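Local coordinates for DUF5624 domain-containing protein (Legionella pneumophila subsp. pneumophila, PDB 4JX2), which is a putative secreted protein of unknown function, largely helical with a small mixed beta sheet, and present as two copies in the assembly, at residues A122-A127 / D211-N216; G190-D195 / L201-A206; I182-S187 / N224-G229; T234-M239 / I406-I411. One frame throughout, in Å; residues are numbered along the deposited sequence.

Contact 1: A122-A127 / D211-N216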
loop_
_atom_site.group_PDB
_atom_site.type_symbol
_atom_site.label_atom_id
_atom_site.label_comp_id
_atom_site.label_asym_id
_atom_site.label_seq_id
_atom_site.Cartn_x
_atom_site.Cartn_y
_atom_site.Cartn_z
ATOM N N ALA A 122 6.944 11.722 -23.002
ATOM C CA ALA A 122 7.610 13.034 -23.140
ATOM C C ALA A 122 6.788 13.976 -24.028
ATOM O O ALA A 122 6.515 15.117 -23.630
ATOM C CB ALA A 122 9.006 12.867 -23.719
ATOM N N LEU A 123 6.352 13.473 -25.207
ATOM C CA LEU A 123 5.556 14.243 -26.154
ATOM C C LEU A 123 4.179 14.581 -25.580
ATOM O O LEU A 123 3.702 15.710 -25.786
ATOM C CB LEU A 123 5.442 13.515 -27.495
ATOM C CG LEU A 123 6.672 13.623 -28.398
ATOM C CD1 LEU A 123 6.538 12.724 -29.595
ATOM C CD2 LEU A 123 6.949 15.087 -28.823
HETATM N N MSE A 124 3.573 13.634 -24.820
HETATM C CA MSE A 124 2.279 13.833 -24.130
HETATM C C MSE A 124 2.384 14.994 -23.124
HETATM O O MSE A 124 1.530 15.885 -23.100
HETATM C CB MSE A 124 1.836 12.556 -23.407
HETATM C CG MSE A 124 1.376 11.460 -24.324
HETATM SE SE MSE A 124 1.227 9.771 -23.325
HETATM C CE MSE A 124 1.834 8.527 -24.717
ATOM N N TYR A 125 3.482 14.999 -22.346
ATOM C CA TYR A 125 3.806 16.018 -21.355
ATOM C C TYR A 125 3.991 17.365 -22.025
ATOM O O TYR A 125 3.494 18.365 -21.505
ATOM C CB TYR A 125 5.070 15.624 -20.567
ATOM C CG TYR A 125 4.866 14.665 -19.406
ATOM C CD1 TYR A 125 3.948 13.617 -19.487
ATOM C CD2 TYR A 125 5.654 14.748 -18.264
ATOM C CE1 TYR A 125 3.781 12.711 -18.437
ATOM C CE2 TYR A 125 5.509 13.836 -17.215
ATOM C CZ TYR A 125 4.553 12.833 -17.297
ATOM O OH TYR A 125 4.389 11.944 -16.266
ATOM N N LEU A 126 4.659 17.392 -23.198
ATOM C CA LEU A 126 4.900 18.623 -23.966
ATOM C C LEU A 126 3.579 19.242 -24.457
ATOM O O LEU A 126 3.439 20.469 -24.404
ATOM C CB LEU A 126 5.867 18.378 -25.138
ATOM C CG LEU A 126 7.338 18.143 -24.750
ATOM C CD1 LEU A 126 8.102 17.572 -25.897
ATOM C CD2 LEU A 126 8.005 19.414 -24.275
ATOM N N ALA A 127 2.595 18.392 -24.849
ATOM C CA ALA A 127 1.257 18.813 -25.276
ATOM C C ALA A 127 0.519 19.499 -24.116
ATOM O O ALA A 127 -0.150 20.528 -24.340
ATOM C CB ALA A 127 0.461 17.621 -25.799
ATOM N N ASP A 211 -1.625 12.015 -35.243
ATOM C CA ASP A 211 -0.480 12.231 -36.145
ATOM C C ASP A 211 0.741 11.385 -35.839
ATOM O O ASP A 211 1.560 11.158 -36.741
ATOM C CB ASP A 211 -0.048 13.709 -36.159
ATOM C CG ASP A 211 -1.118 14.695 -36.574
ATOM O OD1 ASP A 211 -2.056 14.289 -37.292
ATOM O OD2 ASP A 211 -0.990 15.883 -36.227
ATOM N N PHE A 212 0.891 10.942 -34.586
ATOM C CA PHE A 212 2.099 10.228 -34.177
ATOM C C PHE A 212 1.839 8.869 -33.464
ATOM O O PHE A 212 2.265 7.831 -33.975
ATOM C CB PHE A 212 2.947 11.156 -33.284
ATOM C CG PHE A 212 4.143 10.501 -32.646
ATOM C CD1 PHE A 212 5.221 10.076 -33.418
ATOM C CD2 PHE A 212 4.203 10.321 -31.270
ATOM C CE1 PHE A 212 6.333 9.482 -32.822
ATOM C CE2 PHE A 212 5.315 9.706 -30.681
ATOM C CZ PHE A 212 6.392 9.342 -31.459
ATOM N N LEU A 213 1.172 8.873 -32.301
ATOM C CA LEU A 213 0.954 7.650 -31.532
ATOM C C LEU A 213 0.253 6.550 -32.341
ATOM O O LEU A 213 0.660 5.397 -32.257
ATOM C CB LEU A 213 0.183 7.944 -30.229
ATOM C CG LEU A 213 0.872 8.878 -29.233
ATOM C CD1 LEU A 213 -0.034 9.196 -28.070
ATOM C CD2 LEU A 213 2.211 8.324 -28.767
ATOM N N ASN A 214 -0.742 6.909 -33.160
ATOM C CA ASN A 214 -1.520 5.961 -33.979
ATOM C C ASN A 214 -0.867 5.629 -35.318
ATOM O O ASN A 214 -1.308 4.702 -36.006
ATOM C CB ASN A 214 -2.927 6.513 -34.233
ATOM C CG ASN A 214 -3.788 6.532 -33.004
ATOM O OD1 ASN A 214 -4.796 7.242 -32.953
ATOM N ND2 ASN A 214 -3.420 5.746 -31.991
ATOM N N GLY A 215 0.159 6.389 -35.668
ATOM C CA GLY A 215 0.850 6.230 -36.934
ATOM C C GLY A 215 0.369 7.267 -37.925
ATOM O O GLY A 215 -0.607 8.001 -37.673
ATOM N N ASN A 216 1.075 7.336 -39.054
ATOM C CA ASN A 216 0.799 8.257 -40.138
ATOM C C ASN A 216 1.205 7.595 -41.468
ATOM O O ASN A 216 1.794 6.513 -41.444
ATOM C CB ASN A 216 1.516 9.592 -39.903
ATOM C CG ASN A 216 3.012 9.502 -39.745
ATOM O OD1 ASN A 216 3.743 9.137 -40.675
ATOM N ND2 ASN A 216 3.502 9.919 -38.583
#
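Apolar packing between two helices, Leu-123 and Met-124 against Phe-212 and Leu-213, defines this buried contact, which joins the middle of helix 119-131 to the last turn of helix 205-213. Leu-123 sends its CD1 branch obliquely to the Phe-212 ring, and the two side chains cross at about a right angle. Leu-123 CD1 lies 3.4 Å from Phe-212 CE2. Phe-212 holds CG anti to its N (chi1 173°), which carries the ring toward Leu-123. Beside them, the chain of the selenomethionine Met-124 bends at chi3 and sets its methyl against both branches of Leu-213, with Met-124 CE 3.9 Å from Leu-213 CD1 and 4.1 Å from Leu-213 CD2. The setting is a bundle of helices: Phe-212 also stacks on Tyr-192 and Tyr-223, and Leu-123 leans on Met-141 of helix 136-155. The second subunit also packs here, its Phe-340 on Met-124 and its Val-339 on Leu-213. Just beyond the packed residues the chain leaves the helix at Gly-215, which takes a positive phi of 100°. Asn-216 then folds back, ND2 donating to Asp-211 O at 2.9 Å with the oxygen close to its amide plane.

Contact 2: G190-D195 / L201-A206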
loop_
_atom_site.group_PDB
_atom_site.type_symbol
_atom_site.label_atom_id
_atom_site.label_comp_id
_atom_site.label_asym_id
_atom_site.label_seq_id
_atom_site.Cartn_x
_atom_site.Cartn_y
_atom_site.Cartn_z
ATOM N N GLY A 190 11.488 11.878 -34.582
ATOM C CA GLY A 190 12.315 12.989 -35.044
ATOM C C GLY A 190 11.621 13.832 -36.089
ATOM O O GLY A 190 11.445 15.037 -35.901
ATOM N N ASN A 191 11.158 13.198 -37.168
ATOM C CA ASN A 191 10.465 13.924 -38.237
ATOM C C ASN A 191 9.089 14.439 -37.798
ATOM O O ASN A 191 8.634 15.452 -38.330
ATOM C CB ASN A 191 10.365 13.095 -39.489
ATOM C CG ASN A 191 11.697 12.948 -40.180
ATOM O OD1 ASN A 191 12.404 13.934 -40.445
ATOM N ND2 ASN A 191 12.051 11.719 -40.506
ATOM N N TYR A 192 8.461 13.798 -36.790
ATOM C CA TYR A 192 7.189 14.279 -36.268
ATOM C C TYR A 192 7.444 15.612 -35.543
ATOM O O TYR A 192 6.762 16.603 -35.828
ATOM C CB TYR A 192 6.506 13.238 -35.345
ATOM C CG TYR A 192 5.355 13.827 -34.558
ATOM C CD1 TYR A 192 4.182 14.233 -35.199
ATOM C CD2 TYR A 192 5.465 14.056 -33.187
ATOM C CE1 TYR A 192 3.143 14.834 -34.493
ATOM C CE2 TYR A 192 4.430 14.657 -32.469
ATOM C CZ TYR A 192 3.265 15.034 -33.128
ATOM O OH TYR A 192 2.241 15.649 -32.454
HETATM N N MSE A 193 8.454 15.644 -34.634
HETATM C CA MSE A 193 8.811 16.848 -33.875
HETATM C C MSE A 193 9.221 17.975 -34.803
HETATM O O MSE A 193 8.810 19.119 -34.594
HETATM C CB MSE A 193 9.921 16.557 -32.888
HETATM C CG MSE A 193 9.446 15.734 -31.728
HETATM SE SE MSE A 193 10.891 15.289 -30.521
HETATM C CE MSE A 193 10.155 13.618 -29.991
ATOM N N SER A 194 9.968 17.632 -35.868
ATOM C CA SER A 194 10.411 18.576 -36.878
ATOM C C SER A 194 9.208 19.282 -37.526
ATOM O O SER A 194 9.209 20.514 -37.640
ATOM C CB SER A 194 11.245 17.858 -37.931
ATOM O OG SER A 194 11.686 18.774 -38.916
ATOM N N ASP A 195 8.167 18.493 -37.887
ATOM C CA ASP A 195 6.930 18.935 -38.521
ATOM C C ASP A 195 6.125 19.849 -37.615
ATOM O O ASP A 195 5.504 20.784 -38.107
ATOM C CB ASP A 195 6.099 17.712 -38.938
ATOM C CG ASP A 195 6.656 16.947 -40.137
ATOM O OD1 ASP A 195 7.529 17.508 -40.860
ATOM O OD2 ASP A 195 6.210 15.801 -40.366
ATOM N N LEU A 201 2.368 20.583 -38.981
ATOM C CA LEU A 201 1.350 19.914 -38.169
ATOM C C LEU A 201 0.985 20.754 -36.958
ATOM O O LEU A 201 1.783 21.601 -36.529
ATOM C CB LEU A 201 1.864 18.546 -37.655
ATOM C CG LEU A 201 2.143 17.414 -38.652
ATOM C CD1 LEU A 201 2.896 16.300 -37.966
ATOM C CD2 LEU A 201 0.853 16.874 -39.278
ATOM N N SER A 202 -0.193 20.488 -36.371
ATOM C CA SER A 202 -0.642 21.161 -35.150
ATOM C C SER A 202 -0.144 20.363 -33.958
ATOM O O SER A 202 0.079 19.163 -34.091
ATOM C CB SER A 202 -2.163 21.269 -35.115
ATOM O OG SER A 202 -2.681 21.801 -36.322
ATOM N N PHE A 203 0.016 20.983 -32.796
ATOM C CA PHE A 203 0.440 20.192 -31.660
ATOM C C PHE A 203 -0.530 20.386 -30.500
ATOM O O PHE A 203 -0.731 21.505 -30.051
ATOM C CB PHE A 203 1.893 20.495 -31.258
ATOM C CG PHE A 203 2.456 19.645 -30.140
ATOM C CD1 PHE A 203 2.534 18.258 -30.266
ATOM C CD2 PHE A 203 2.957 20.231 -28.984
ATOM C CE1 PHE A 203 3.080 17.470 -29.242
ATOM C CE2 PHE A 203 3.515 19.448 -27.967
ATOM C CZ PHE A 203 3.552 18.067 -28.091
ATOM N N ASP A 204 -1.176 19.289 -30.077
ATOM C CA ASP A 204 -2.105 19.194 -28.949
ATOM C C ASP A 204 -2.347 17.710 -28.634
ATOM O O ASP A 204 -1.907 16.861 -29.411
ATOM C CB ASP A 204 -3.430 19.958 -29.191
ATOM C CG ASP A 204 -4.129 19.654 -30.488
ATOM O OD1 ASP A 204 -4.591 18.513 -30.657
ATOM O OD2 ASP A 204 -4.254 20.571 -31.316
HETATM N N MSE A 205 -3.031 17.396 -27.501
HETATM C CA MSE A 205 -3.321 16.025 -27.064
HETATM C C MSE A 205 -3.882 15.177 -28.213
HETATM O O MSE A 205 -3.364 14.096 -28.493
HETATM C CB MSE A 205 -4.315 16.004 -25.877
HETATM C CG MSE A 205 -3.811 16.648 -24.589
HETATM SE SE MSE A 205 -2.428 15.625 -23.696
HETATM C CE MSE A 205 -2.796 16.259 -21.929
ATOM N N ALA A 206 -4.922 15.701 -28.889
ATOM C CA ALA A 206 -5.652 15.068 -29.983
ATOM C C ALA A 206 -4.782 14.840 -31.220
ATOM O O ALA A 206 -4.793 13.732 -31.767
ATOM C CB ALA A 206 -6.853 15.920 -30.343
HETATM O O HOH W 1 0.333 16.647 -34.138
#
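Tyr-192 lies across both of its apolar partners, crossing Leu-201 and Phe-203 each at about a right angle, and so illustrates how one long aromatic side chain can span a helix and the loop that follows it. Its CG is anti to the backbone N (chi1 167°), which carries the ring to the returning chain. Near the root of the ring, Leu-201 CD1 approaches obliquely, 3.7 Å from Tyr-192 CD1. The same methyl also rests 3.6 Å from Asp-195 CB, wedged between two residues almost one helical turn apart. At the other end, Tyr-192 OH comes in at the edge of the Phe-203 ring, near its plane, 3.4 Å from Phe-203 CD1. That hydroxyl donates to a water lying in the plane of the tyrosine ring, at 2.7 Å, and the water in turn donates to Ser-202 O, although that second link is short enough to be treated with caution at this resolution. The backbones are joined directly by Leu-201 N, which donates to Asp-195 O over a long 3.3 Å, from well above the carbonyl plane. Beyond, Phe-203 meets Trp-137 and packs on helix 119-131, and Asp-204 serves as N-cap of the next helix, its OD1 taking the backbone N of Ser-207. The whole is an alpha-alpha hairpin, two successive helices joined by a loop, in which helix 205-213 runs back against helix 175-197 after a loop pinned to the last turns of the first helix.

Contact 3: I182-S187 / N224-G229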
loop_
_atom_site.group_PDB
_atom_site.type_symbol
_atom_site.label_atom_id
_atom_site.label_comp_id
_atom_site.label_asym_id
_atom_site.label_seq_id
_atom_site.Cartn_x
_atom_site.Cartn_y
_atom_site.Cartn_z
ATOM N N ILE A 182 14.554 0.736 -33.451
ATOM C CA ILE A 182 15.072 1.962 -32.832
ATOM C C ILE A 182 15.323 3.001 -33.947
ATOM O O ILE A 182 15.006 4.183 -33.775
ATOM C CB ILE A 182 16.314 1.699 -31.942
ATOM C CG1 ILE A 182 15.913 0.890 -30.699
ATOM C CG2 ILE A 182 16.998 3.014 -31.513
ATOM C CD1 ILE A 182 16.915 -0.046 -30.223
ATOM N N ASP A 183 15.818 2.542 -35.109
ATOM C CA ASP A 183 16.034 3.401 -36.266
ATOM C C ASP A 183 14.688 4.023 -36.723
ATOM O O ASP A 183 14.588 5.248 -36.845
ATOM C CB ASP A 183 16.706 2.617 -37.390
ATOM C CG ASP A 183 17.173 3.506 -38.519
ATOM O OD1 ASP A 183 18.122 4.299 -38.302
ATOM O OD2 ASP A 183 16.565 3.451 -39.608
ATOM N N TYR A 184 13.654 3.173 -36.903
ATOM C CA TYR A 184 12.281 3.545 -37.262
ATOM C C TYR A 184 11.683 4.544 -36.248
ATOM O O TYR A 184 11.061 5.541 -36.645
ATOM C CB TYR A 184 11.387 2.282 -37.337
ATOM C CG TYR A 184 9.929 2.594 -37.596
ATOM C CD1 TYR A 184 9.487 2.962 -38.867
ATOM C CD2 TYR A 184 8.987 2.539 -36.568
ATOM C CE1 TYR A 184 8.147 3.254 -39.110
ATOM C CE2 TYR A 184 7.643 2.837 -36.799
ATOM C CZ TYR A 184 7.227 3.179 -38.076
ATOM O OH TYR A 184 5.913 3.484 -38.312
ATOM N N ALA A 185 11.856 4.244 -34.939
ATOM C CA ALA A 185 11.363 5.048 -33.828
ATOM C C ALA A 185 11.980 6.440 -33.850
ATOM O O ALA A 185 11.244 7.425 -33.783
ATOM C CB ALA A 185 11.663 4.357 -32.514
ATOM N N CYS A 186 13.315 6.531 -34.001
ATOM C CA CYS A 186 14.024 7.815 -34.066
ATOM C C CYS A 186 13.565 8.622 -35.273
ATOM O O CYS A 186 13.267 9.810 -35.143
ATOM C CB CYS A 186 15.534 7.612 -34.076
ATOM S SG CYS A 186 16.193 6.921 -32.537
ATOM N N SER A 187 13.472 7.963 -36.433
ATOM C CA SER A 187 13.050 8.577 -37.688
ATOM C C SER A 187 11.598 9.119 -37.575
ATOM O O SER A 187 11.336 10.262 -37.956
ATOM C CB SER A 187 13.176 7.563 -38.822
ATOM O OG SER A 187 12.865 8.146 -40.076
ATOM N N ASN A 224 2.727 3.619 -30.677
ATOM C CA ASN A 224 2.106 2.787 -29.653
ATOM C C ASN A 224 2.758 1.386 -29.651
ATOM O O ASN A 224 3.053 0.866 -28.581
ATOM C CB ASN A 224 0.611 2.664 -29.933
ATOM C CG ASN A 224 -0.289 3.842 -29.608
ATOM O OD1 ASN A 224 -0.070 4.632 -28.696
ATOM N ND2 ASN A 224 -1.412 3.907 -30.284
ATOM N N ASN A 225 3.024 0.799 -30.860
ATOM C CA ASN A 225 3.675 -0.510 -31.011
ATOM C C ASN A 225 5.150 -0.460 -30.548
ATOM O O ASN A 225 5.631 -1.417 -29.930
ATOM C CB ASN A 225 3.597 -0.982 -32.445
ATOM C CG ASN A 225 2.221 -1.398 -32.927
ATOM O OD1 ASN A 225 1.191 -0.745 -32.670
ATOM N ND2 ASN A 225 2.199 -2.461 -33.719
ATOM N N VAL A 226 5.847 0.660 -30.812
ATOM C CA VAL A 226 7.229 0.850 -30.381
ATOM C C VAL A 226 7.241 0.875 -28.846
ATOM O O VAL A 226 8.115 0.257 -28.241
ATOM C CB VAL A 226 7.889 2.110 -31.015
ATOM C CG1 VAL A 226 9.203 2.475 -30.339
ATOM C CG2 VAL A 226 8.111 1.909 -32.496
HETATM N N MSE A 227 6.256 1.544 -28.220
HETATM C CA MSE A 227 6.172 1.609 -26.764
HETATM C C MSE A 227 5.990 0.236 -26.155
HETATM O O MSE A 227 6.689 -0.064 -25.199
HETATM C CB MSE A 227 5.070 2.549 -26.311
HETATM C CG MSE A 227 5.505 3.985 -26.431
HETATM SE SE MSE A 227 4.296 5.193 -25.616
HETATM C CE MSE A 227 2.812 5.204 -26.988
ATOM N N ILE A 228 5.131 -0.626 -26.738
ATOM C CA ILE A 228 4.914 -1.983 -26.226
ATOM C C ILE A 228 6.185 -2.837 -26.453
ATOM O O ILE A 228 6.659 -3.471 -25.508
ATOM C CB ILE A 228 3.635 -2.648 -26.814
ATOM C CG1 ILE A 228 2.347 -1.777 -26.597
ATOM C CG2 ILE A 228 3.448 -4.081 -26.286
ATOM C CD1 ILE A 228 2.102 -1.151 -25.119
ATOM N N GLY A 229 6.740 -2.795 -27.669
ATOM C CA GLY A 229 7.933 -3.551 -28.030
ATOM C C GLY A 229 9.111 -3.294 -27.111
ATOM O O GLY A 229 9.720 -4.229 -26.591
#
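The hydroxyl of Tyr-184 is hydrogen-bonded to Ile-221 O, so the polar end of this side chain is satisfied away from Val-226, the residue its ring meets across the contact. The backbone beneath the valine is regular helix, with Gly-229 N donating to Asn-225 O at 2.9 Å, and Thr-230 OG1 bonds within the same helix to Val-226 O and Met-227 O. Between the helices the chemistry turns wholly apolar. Val-226 CG1 meets the methyl of Ala-185, CB, at 3.8 Å, while Val-226 CG2 reaches the edge of the Tyr-184 ring, near its plane, at 4.2 Å from CD2. The valine thus straddles its two partners: CG1 lies anti to the backbone N (chi1 167°), and one branch is left for each neighbour. The small alanine allows the approach of the two backbones, whose CA atoms come to 6.8 Å at Ala-185 and Val-226. Two helices of the bundle, 175-197 and 223-247, run here in roughly opposed directions, and Ile-116 of helix 110-117 packs on both Ala-185 and Val-226. Away from Val-226, Asp-183 forms a salt bridge with Lys-152 and Ser-187 OG bonds to Pro-427 O and Tyr-219 OH.

Contact 4: T234-M239 / I406-I411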
loop_
_atom_site.group_PDB
_atom_site.type_symbol
_atom_site.label_atom_id
_atom_site.label_comp_id
_atom_site.label_asym_id
_atom_site.label_seq_id
_atom_site.Cartn_x
_atom_site.Cartn_y
_atom_site.Cartn_z
ATOM N N THR A 234 12.569 -4.692 -22.225
ATOM C CA THR A 234 13.041 -4.246 -20.921
ATOM C C THR A 234 12.647 -5.303 -19.886
ATOM O O THR A 234 13.515 -5.713 -19.117
ATOM C CB THR A 234 12.493 -2.842 -20.613
ATOM O OG1 THR A 234 12.967 -1.906 -21.590
ATOM C CG2 THR A 234 12.901 -2.352 -19.269
ATOM N N ALA A 235 11.362 -5.765 -19.883
ATOM C CA ALA A 235 10.856 -6.813 -18.982
ATOM C C ALA A 235 11.642 -8.112 -19.183
ATOM O O ALA A 235 12.127 -8.700 -18.212
ATOM C CB ALA A 235 9.375 -7.063 -19.246
ATOM N N LEU A 236 11.787 -8.530 -20.459
ATOM C CA LEU A 236 12.499 -9.723 -20.866
ATOM C C LEU A 236 13.953 -9.690 -20.375
ATOM O O LEU A 236 14.399 -10.684 -19.818
ATOM C CB LEU A 236 12.434 -9.883 -22.399
ATOM C CG LEU A 236 13.230 -11.030 -23.056
ATOM C CD1 LEU A 236 12.821 -12.411 -22.503
ATOM C CD2 LEU A 236 13.089 -10.982 -24.591
ATOM N N GLN A 237 14.659 -8.559 -20.538
ATOM C CA GLN A 237 16.061 -8.447 -20.154
ATOM C C GLN A 237 16.236 -8.564 -18.647
ATOM O O GLN A 237 17.061 -9.360 -18.179
ATOM C CB GLN A 237 16.691 -7.146 -20.690
ATOM C CG GLN A 237 18.134 -6.840 -20.228
ATOM C CD GLN A 237 19.233 -7.808 -20.617
ATOM O OE1 GLN A 237 19.006 -8.966 -20.954
ATOM N NE2 GLN A 237 20.476 -7.345 -20.568
ATOM N N SER A 238 15.444 -7.800 -17.909
ATOM C CA SER A 238 15.443 -7.716 -16.454
ATOM C C SER A 238 15.139 -9.098 -15.828
ATOM O O SER A 238 15.870 -9.547 -14.927
ATOM C CB SER A 238 14.433 -6.652 -16.022
ATOM O OG SER A 238 14.180 -6.652 -14.628
HETATM N N MSE A 239 14.100 -9.781 -16.345
HETATM C CA MSE A 239 13.701 -11.092 -15.841
HETATM C C MSE A 239 14.693 -12.196 -16.243
HETATM O O MSE A 239 14.967 -13.078 -15.424
HETATM C CB MSE A 239 12.291 -11.444 -16.309
HETATM C CG MSE A 239 11.207 -10.567 -15.684
HETATM SE SE MSE A 239 9.435 -11.058 -16.322
HETATM C CE MSE A 239 8.514 -9.360 -16.179
ATOM N N ILE A 406 9.608 -17.950 -27.002
ATOM C CA ILE A 406 8.646 -16.891 -26.702
ATOM C C ILE A 406 8.334 -15.986 -27.901
ATOM O O ILE A 406 9.157 -15.821 -28.807
ATOM C CB ILE A 406 9.131 -16.033 -25.489
ATOM C CG1 ILE A 406 10.348 -15.147 -25.831
ATOM C CG2 ILE A 406 9.357 -16.898 -24.244
ATOM C CD1 ILE A 406 10.486 -13.895 -24.997
ATOM N N SER A 407 7.138 -15.377 -27.874
ATOM C CA SER A 407 6.742 -14.358 -28.857
ATOM C C SER A 407 6.781 -13.023 -28.151
ATOM O O SER A 407 6.609 -12.987 -26.931
ATOM C CB SER A 407 5.375 -14.635 -29.461
ATOM O OG SER A 407 4.395 -14.802 -28.458
ATOM N N ILE A 408 7.119 -11.943 -28.879
ATOM C CA ILE A 408 7.244 -10.633 -28.234
ATOM C C ILE A 408 6.339 -9.588 -28.923
ATOM O O ILE A 408 6.742 -9.025 -29.952
ATOM C CB ILE A 408 8.744 -10.155 -28.155
ATOM C CG1 ILE A 408 9.685 -11.279 -27.644
ATOM C CG2 ILE A 408 8.868 -8.889 -27.308
ATOM C CD1 ILE A 408 11.032 -11.044 -27.877
ATOM N N PRO A 409 5.146 -9.293 -28.341
ATOM C CA PRO A 409 4.275 -8.249 -28.905
ATOM C C PRO A 409 5.005 -6.915 -29.058
ATOM O O PRO A 409 5.716 -6.485 -28.152
ATOM C CB PRO A 409 3.140 -8.167 -27.880
ATOM C CG PRO A 409 3.072 -9.563 -27.294
ATOM C CD PRO A 409 4.537 -9.876 -27.127
ATOM N N GLY A 410 4.875 -6.315 -30.239
ATOM C CA GLY A 410 5.543 -5.066 -30.597
ATOM C C GLY A 410 6.908 -5.274 -31.240
ATOM O O GLY A 410 7.539 -4.307 -31.669
ATOM N N ILE A 411 7.383 -6.547 -31.302
ATOM C CA ILE A 411 8.665 -6.939 -31.884
ATOM C C ILE A 411 8.441 -8.021 -32.942
ATOM O O ILE A 411 8.760 -7.813 -34.115
ATOM C CB ILE A 411 9.688 -7.396 -30.798
ATOM C CG1 ILE A 411 9.947 -6.286 -29.732
ATOM C CG2 ILE A 411 10.999 -7.900 -31.444
ATOM C CD1 ILE A 411 10.619 -5.020 -30.258
#
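Leu-236 of helix 223-247 meets Ile-406 and Ile-408, and its side chain can be followed outward atom by atom. Leu-236 CB leaves the helix toward the loop but stops short of it, 5.2 Å from the nearest isoleucine methyl, Ile-406 CD1. Leu-236 CG, anti to the backbone N (chi1 175°), carries the fork outward to 4.4 Å from Ile-406 CD1. Then the branches divide the work. Leu-236 CD1 meets Ile-406 CD1 at 3.7 Å, the two side chains reaching toward each other tip to tip. Leu-236 CD2 lies 3.9 Å from Ile-406 CD1 and equally 3.9 Å from Ile-408 CD1, the latter chain crossing the leucine at about a right angle. Both isoleucines point the same way because they alternate along an extended stretch, with Ser-407 between them, whose N is hydrogen-bonded to Glu-395 OE2. The stretch ends in a type II beta turn, where Pro-409 and Gly-410 take the middle positions and Ile-411 N donates to Ile-408 O at 2.9 Å. The leucine also touches Ala-170 in another loop, while Ile-408 and Pro-409 rest on Met-232. The loop lies against both helix 223-247 and helix 386-398, which also touch each other.

Overall arrangement
Contacts 1, 3 and 4 are buried and purely apolar across their segments, whereas contact 2, partly exposed at the far end of the bundle, adds a backbone bond and a water. Contacts 1 and 2 share helix 205-213 and touch, the Phe-203 ring packing on the backbone of helix 119-131, with centres about 7 Å apart. Helix 175-197 serves contacts 2 and 3, and helix 223-247 serves 3 and 4. Between 1 and 3, selenomethionine methyls of Met-124 and Met-227 meet. Contact 4 lies closest to the chain's centre and ties in a distant loop; the second subunit reaches contacts 1, 2 and 3 but does not touch the segments of contact 4.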